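Local coordinates for protein methyl-coenzyme M reductase subunit beta (Methanosarcina barkeri, PDB 1E6Y) that forms part of the nickel-containing methyl-coenzyme M reductase, which reduces methyl-coenzyme M with coenzyme B to release methane in the last step of methanogenesis, at residues F356-F359 / I363-G366; G370-N373 / V377-R380; L312-A317 / A321-S326. All blocks are in the same frame, centred on the assembly; numbering follows the deposited sequence.

Contact 1: residues F356-F359 / I363-G366; sequences FSFF and IYGG. With TP7 (Coenzyme B), chain M; COM (1-thioethanesulfonic acid), chain N.
F359 turns its ring edge to the 363-366 backbone and overlaps the root of Y364, with F359 CE2 3.7 Å from Y364 CB. One face of the F359 ring carries the coenzyme B methyl carbon CG, and the opposite face receives F358 CD2. The rings of F358 and Y364 meet obliquely, planes at 38° and centroids 5.4 Å apart. Y364 chi1 of -60°, CG anti to the carbonyl carbon, puts the ring between coenzyme B C6 over one face and I363 CG1 over the centre of the other, which probably restricts its tilt. Y364 OH reaches coenzyme M, 3.3 Å from its S1, and also makes a weak hydrogen bond to factor 430; coenzyme M O2S sits in plane at the edge of F358. At the far end of coenzyme B, G366 N donates a hydrogen bond of 2.8 Å to phosphate oxygen O1P, at 150°. G366 CA also directs a C-H at F359 O, 3.2 Å away; a side chain here would clash with that carbonyl, and positive phi favours glycine. Aromatic carbon thus lines the apolar chain while a backbone N-H meets the anionic phosphate, consistent with a pocket matching each separately, thiol end on the coenzyme M side.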
# COMPACT_ATOMS: atom_id res chain seq x y z
N PHE E 356 -1.57 20.88 11.54
CA PHE E 356 -2.47 20.35 12.55
C PHE E 356 -3.73 21.22 12.68
O PHE E 356 -4.84 20.70 12.71
CB PHE E 356 -1.71 20.24 13.89
CG PHE E 356 -2.56 19.84 15.07
CD1 PHE E 356 -2.24 20.29 16.34
CD2 PHE E 356 -3.65 18.99 14.92
CE1 PHE E 356 -3.00 19.92 17.45
CE2 PHE E 356 -4.42 18.62 16.02
CZ PHE E 356 -4.09 19.08 17.28
N SER E 357 -3.55 22.54 12.66
CA SER E 357 -4.69 23.47 12.65
C SER E 357 -5.56 23.23 11.41
O SER E 357 -6.77 23.01 11.52
CB SER E 357 -4.21 24.92 12.67
OG SER E 357 -3.55 25.24 13.88
N PHE E 358 -4.92 23.21 10.25
CA PHE E 358 -5.60 22.94 8.98
C PHE E 358 -6.40 21.64 9.03
O PHE E 358 -7.60 21.64 8.75
CB PHE E 358 -4.55 22.89 7.87
CG PHE E 358 -5.07 22.38 6.55
CD1 PHE E 358 -6.13 23.01 5.91
CD2 PHE E 358 -4.44 21.32 5.91
CE1 PHE E 358 -6.55 22.60 4.65
CE2 PHE E 358 -4.84 20.90 4.65
CZ PHE E 358 -5.89 21.54 4.02
N PHE E 359 -5.75 20.56 9.46
CA PHE E 359 -6.38 19.24 9.47
C PHE E 359 -7.24 18.98 10.70
O PHE E 359 -7.75 17.87 10.88
CB PHE E 359 -5.32 18.15 9.32
CG PHE E 359 -4.93 17.88 7.89
CD1 PHE E 359 -3.67 18.23 7.42
CD2 PHE E 359 -5.83 17.28 7.02
CE1 PHE E 359 -3.31 17.98 6.10
CE2 PHE E 359 -5.48 17.02 5.69
CZ PHE E 359 -4.22 17.37 5.23
N ILE E 363 -11.91 20.12 5.45
CA ILE E 363 -12.61 18.97 4.87
C ILE E 363 -11.69 17.78 4.58
O ILE E 363 -12.16 16.66 4.41
CB ILE E 363 -13.33 19.35 3.55
CG1 ILE E 363 -12.32 19.79 2.49
CG2 ILE E 363 -14.35 20.45 3.80
CD1 ILE E 363 -12.91 19.97 1.11
N TYR E 364 -10.37 18.01 4.58
CA TYR E 364 -9.44 17.12 3.89
C TYR E 364 -9.00 15.87 4.65
O TYR E 364 -8.51 14.91 4.05
CB TYR E 364 -8.22 17.90 3.44
CG TYR E 364 -8.56 19.02 2.48
CD1 TYR E 364 -8.63 20.34 2.92
CD2 TYR E 364 -8.83 18.75 1.14
CE1 TYR E 364 -8.95 21.37 2.05
CE2 TYR E 364 -9.17 19.78 0.26
CZ TYR E 364 -9.22 21.08 0.72
OH TYR E 364 -9.54 22.10 -0.15
N GLY E 365 -9.14 15.89 5.97
CA GLY E 365 -8.71 14.77 6.78
C GLY E 365 -8.55 15.17 8.23
O GLY E 365 -9.17 16.13 8.69
N GLY E 366 -7.70 14.44 8.94
CA GLY E 366 -7.50 14.69 10.36
C GLY E 366 -8.74 14.45 11.19
O GLY E 366 -9.32 13.36 11.15
N TP7 M . -4.93 13.37 3.67
P TP7 M . -6.47 11.31 7.37
O1P TP7 M . -6.25 12.07 8.62
O2P TP7 M . -5.76 10.01 7.41
O3P TP7 M . -7.94 11.10 7.15
O4P TP7 M . -5.88 12.22 6.13
CB TP7 M . -4.55 12.35 5.86
C TP7 M . -4.83 10.91 3.87
O TP7 M . -5.98 10.86 3.36
OXT TP7 M . -4.09 9.90 3.99
CA TP7 M . -4.31 12.29 4.37
CG TP7 M . -4.08 13.69 6.44
O1 TP7 M . -2.98 14.53 3.36
C1 TP7 M . -4.16 14.31 2.96
C2 TP7 M . -4.74 14.96 1.87
C3 TP7 M . -3.90 15.99 1.10
C4 TP7 M . -4.42 16.69 -0.18
C5 TP7 M . -5.61 17.61 0.20
C6 TP7 M . -5.12 18.86 1.01
C7 TP7 M . -4.10 19.61 0.22
S7 TP7 M . -3.39 21.10 0.99
C1 COM N . -7.55 25.69 1.49
C2 COM N . -8.32 25.00 2.62
S1 COM N . -8.03 24.98 -0.08
S2 COM N . -8.30 25.98 4.13
O1S COM N . -6.93 26.55 4.30
O2S COM N . -8.64 25.07 5.31
O3S COM N . -9.32 27.08 4.03

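Contact 2: residues G370-N373 / V377-R380. With TP7 (Coenzyme B), chain M.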
# COMPACT_ATOMS: atom_id res chain seq x y z
N GLY E 370 -8.03 14.70 19.33
CA GLY E 370 -7.87 13.39 19.92
C GLY E 370 -7.48 12.25 19.00
O GLY E 370 -7.02 11.20 19.47
N VAL E 371 -7.68 12.42 17.69
CA VAL E 371 -7.39 11.35 16.74
C VAL E 371 -5.93 11.35 16.29
O VAL E 371 -5.45 10.38 15.70
CB VAL E 371 -8.30 11.44 15.48
CG1 VAL E 371 -9.76 11.48 15.91
CG2 VAL E 371 -7.94 12.65 14.64
N PHE E 372 -5.20 12.41 16.64
CA PHE E 372 -3.82 12.56 16.19
C PHE E 372 -2.83 11.81 17.07
O PHE E 372 -3.15 11.40 18.19
CB PHE E 372 -3.46 14.05 16.13
CG PHE E 372 -4.17 14.79 15.04
CD1 PHE E 372 -5.38 15.43 15.30
CD2 PHE E 372 -3.66 14.81 13.75
CE1 PHE E 372 -6.08 16.07 14.28
CE2 PHE E 372 -4.35 15.46 12.72
CZ PHE E 372 -5.56 16.09 12.99
N ASN E 373 -1.63 11.60 16.53
CA ASN E 373 -0.57 10.88 17.22
C ASN E 373 0.77 11.17 16.56
O ASN E 373 0.83 11.81 15.50
CB ASN E 373 -0.86 9.37 17.22
CG ASN E 373 -1.17 8.83 15.84
OD1 ASN E 373 -0.27 8.46 15.09
ND2 ASN E 373 -2.45 8.75 15.51
N VAL E 377 0.46 11.42 9.81
CA VAL E 377 1.15 12.20 8.78
C VAL E 377 1.13 13.70 9.08
O VAL E 377 2.06 14.43 8.72
CB VAL E 377 0.54 11.95 7.37
CG1 VAL E 377 -0.87 12.53 7.28
CG2 VAL E 377 1.44 12.55 6.30
N VAL E 378 0.10 14.15 9.80
CA VAL E 378 -0.06 15.57 10.10
C VAL E 378 0.82 16.03 11.27
O VAL E 378 1.34 17.14 11.26
CB VAL E 378 -1.53 15.90 10.42
CG1 VAL E 378 -1.69 17.38 10.75
CG2 VAL E 378 -2.41 15.53 9.24
N THR E 379 1.01 15.15 12.25
CA THR E 379 1.58 15.57 13.53
C THR E 379 2.86 14.84 13.94
O THR E 379 3.29 14.93 15.09
CB THR E 379 0.54 15.43 14.67
OG1 THR E 379 -0.12 14.16 14.55
CG2 THR E 379 -0.49 16.54 14.59
N ARG E 380 3.51 14.18 12.98
CA ARG E 380 4.75 13.49 13.21
C ARG E 380 5.98 14.40 13.25
O ARG E 380 7.06 13.99 13.65
CB ARG E 380 5.01 12.41 12.14
CG ARG E 380 5.05 12.94 10.71
CD ARG E 380 5.38 11.76 9.79
NE ARG E 380 6.77 11.36 9.86
CZ ARG E 380 7.37 10.50 9.06
NH1 ARG E 380 8.65 10.21 9.18
NH2 ARG E 380 6.67 9.89 8.09
N TP7 M . -4.93 13.37 3.67
P TP7 M . -6.47 11.31 7.37
O1P TP7 M . -6.25 12.07 8.62
O2P TP7 M . -5.76 10.01 7.41
O3P TP7 M . -7.94 11.10 7.15
O4P TP7 M . -5.88 12.22 6.13
CB TP7 M . -4.55 12.35 5.86
C TP7 M . -4.83 10.91 3.87
O TP7 M . -5.98 10.86 3.36
OXT TP7 M . -4.09 9.90 3.99
CA TP7 M . -4.31 12.29 4.37
CG TP7 M . -4.08 13.69 6.44
O1 TP7 M . -2.98 14.53 3.36
C1 TP7 M . -4.16 14.31 2.96
C2 TP7 M . -4.74 14.96 1.87
C3 TP7 M . -3.90 15.99 1.10
C4 TP7 M . -4.42 16.69 -0.18
C5 TP7 M . -5.61 17.61 0.20
C6 TP7 M . -5.12 18.86 1.01
C7 TP7 M . -4.10 19.61 0.22
S7 TP7 M . -3.39 21.10 0.99
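A side-chain hydroxyl, not a backbone amide, makes the hydrogen bond between these two loop segments: T379 OG1 donates to N373 O over 2.7 Å. The donor is tilted 32° from the carbonyl plane, with a C=O...donor angle of 137°. Chi1 of 45° sets OG1 between the backbone N and the carbonyl carbon of T379, facing N373, and turns the methyl CG2 to F372 CD2, 3.7 Å away. T379 therefore gives its polar branch to the N373 backbone and its apolar branch to the ring. A valine in its place would probably leave N373 O without this donor and the two segments without their one cross-segment hydrogen bond. Both segments belong to the long, mostly irregular connection between helices 348-358 and 387-395, with no regular secondary structure in the three residues separating them, and V377 and V378 line the coenzyme B pocket from it. V378 CB comes to 3.7 Å from F372 CE2, at the rim of the ring and near its plane. CG2 of V378, anti to the carbonyl carbon, points on to the coenzyme B methyl CG, and V377 CG1 approaches the same methyl at 3.5 Å. F356 of helix 348-358 meets the F372 ring edge-to-face. Beyond the pocket, R380 runs away from F372 and forms salt bridges with E182 and with an acidic side chain of a neighbouring subunit.

Contact 3: residues L312-A317 / A321-S326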
# COMPACT_ATOMS: atom_id res chain seq x y z
N LEU E 312 -1.99 24.45 28.23
CA LEU E 312 -2.72 24.27 29.48
C LEU E 312 -3.53 25.52 29.85
O LEU E 312 -4.68 25.41 30.29
CB LEU E 312 -1.76 23.90 30.61
CG LEU E 312 -1.11 22.52 30.49
CD1 LEU E 312 -0.12 22.30 31.62
CD2 LEU E 312 -2.19 21.45 30.52
N VAL E 313 -2.99 26.69 29.53
CA VAL E 313 -3.66 27.95 29.82
C VAL E 313 -4.79 28.25 28.83
O VAL E 313 -5.89 28.62 29.23
CB VAL E 313 -2.64 29.13 29.82
CG1 VAL E 313 -3.37 30.47 29.89
CG2 VAL E 313 -1.69 28.99 31.00
N ASN E 314 -4.53 28.03 27.54
CA ASN E 314 -5.49 28.37 26.50
C ASN E 314 -6.60 27.32 26.34
O ASN E 314 -7.77 27.67 26.20
CB ASN E 314 -4.78 28.57 25.16
CG ASN E 314 -5.63 29.35 24.16
OD1 ASN E 314 -6.34 30.28 24.53
ND2 ASN E 314 -5.57 28.95 22.90
N CYS E 315 -6.21 26.05 26.32
CA CYS E 315 -7.20 24.96 26.31
C CYS E 315 -7.91 24.87 27.65
O CYS E 315 -9.11 24.60 27.70
CB CYS E 315 -6.52 23.63 25.99
SG CYS E 315 -5.93 23.52 24.30
N GLY E 316 -7.18 25.15 28.73
CA GLY E 316 -7.77 25.18 30.05
C GLY E 316 -8.84 26.25 30.20
O GLY E 316 -9.93 25.96 30.69
N ALA E 317 -8.55 27.45 29.72
CA ALA E 317 -9.51 28.56 29.79
C ALA E 317 -10.81 28.23 29.07
O ALA E 317 -11.90 28.44 29.60
CB ALA E 317 -8.89 29.83 29.21
N ALA E 321 -10.56 21.33 23.53
CA ALA E 321 -9.36 20.70 22.98
C ALA E 321 -8.83 21.40 21.74
O ALA E 321 -7.62 21.50 21.55
CB ALA E 321 -9.64 19.23 22.68
N GLN E 322 -9.74 21.94 20.92
CA GLN E 322 -9.36 22.47 19.61
C GLN E 322 -8.36 23.62 19.68
O GLN E 322 -7.61 23.85 18.72
CB GLN E 322 -10.60 22.92 18.83
CG GLN E 322 -11.23 24.20 19.35
CD GLN E 322 -12.53 24.51 18.64
OE1 GLN E 322 -13.55 23.86 18.88
NE2 GLN E 322 -12.49 25.48 17.73
N ASN E 323 -8.30 24.29 20.83
CA ASN E 323 -7.42 25.45 21.00
C ASN E 323 -5.94 25.09 20.91
O ASN E 323 -5.09 25.97 20.72
CB ASN E 323 -7.70 26.13 22.34
CG ASN E 323 -9.10 26.70 22.43
OD1 ASN E 323 -9.88 26.63 21.48
ND2 ASN E 323 -9.44 27.26 23.59
N VAL E 324 -5.63 23.81 21.04
CA VAL E 324 -4.24 23.35 21.06
C VAL E 324 -3.49 23.58 19.74
O VAL E 324 -2.30 23.91 19.75
CB VAL E 324 -4.14 21.85 21.45
CG1 VAL E 324 -4.73 20.96 20.36
CG2 VAL E 324 -2.69 21.48 21.71
N SER E 325 -4.18 23.45 18.60
CA SER E 325 -3.50 23.57 17.31
C SER E 325 -2.99 24.99 17.08
O SER E 325 -1.83 25.20 16.72
CB SER E 325 -4.41 23.13 16.16
OG SER E 325 -5.59 23.90 16.07
N SER E 326 -3.83 25.98 17.40
CA SER E 326 -3.45 27.38 17.25
C SER E 326 -2.49 27.82 18.35
O SER E 326 -1.63 28.68 18.13
CB SER E 326 -4.70 28.27 17.25
OG SER E 326 -5.51 28.01 18.38
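N323 reaches across the tight junction between consecutive helices 296-318 and 323-339, and its side chain can be followed atom by atom. CB sits between two neighbours, 3.6 Å from N314 ND2 and 3.7 Å from C315 SG. Chi1 of -64° places CG anti to the carbonyl carbon and turns the amide to the preceding helix. ND2 ends the reach, donating to N314 O over 3.1 Å. The N-H...O angle is nearly straight, 165°, and the acceptor lies in the N323 amide plane; seen from N314, however, the donor stands 49° out of the carbonyl plane and is not on a lone pair. Being close to the end of helix 296-318, this bond gives a late carbonyl of the helix a side-chain donor from the next one.

The side chains of N314 and N323 cross at about a right angle. N314 ND2 is engaged by T327 OG1 and by the V112 carbonyl of the gamma subunit, so the junction is also part of a subunit interface. D113 of the gamma subunit accepts from Q322 NE2. Beside N323 CB, C315 packs against the start of the second helix by its sulfur, which touches V324 CB, while A393 of helix 387-395 lies against the same cysteine. Backbone closeness agrees: the CA atoms of C315 and N323 are 5.3 Å apart, the shortest such separation here. V324 N bonds to A321 O on the way into helix 323-339, and C315 SG rests 3.3 Å from that same V324 N.

Going from the N terminus, contact 3 comes first, closing the short connection between helices 296-318 and 323-339. Contact 1 follows, where the loop after helix 348-358 turns back on the helix end, and contact 2 closes a second turn further along that loop, before helix 387-395. The three lie in series, with none nested or crossed. Contacts 1 and 3 touch where F356 CE1 packs 3.5 Å from V324 CG1, joining helices 323-339 and 348-358. Contacts 1 and 2 share coenzyme B and meet where F359 CD1 lies 3.5 Å from V378 CG2. Contacts 2 and 3 do not touch, their nearest atoms being about 6 Å apart; contact 1 bridges them.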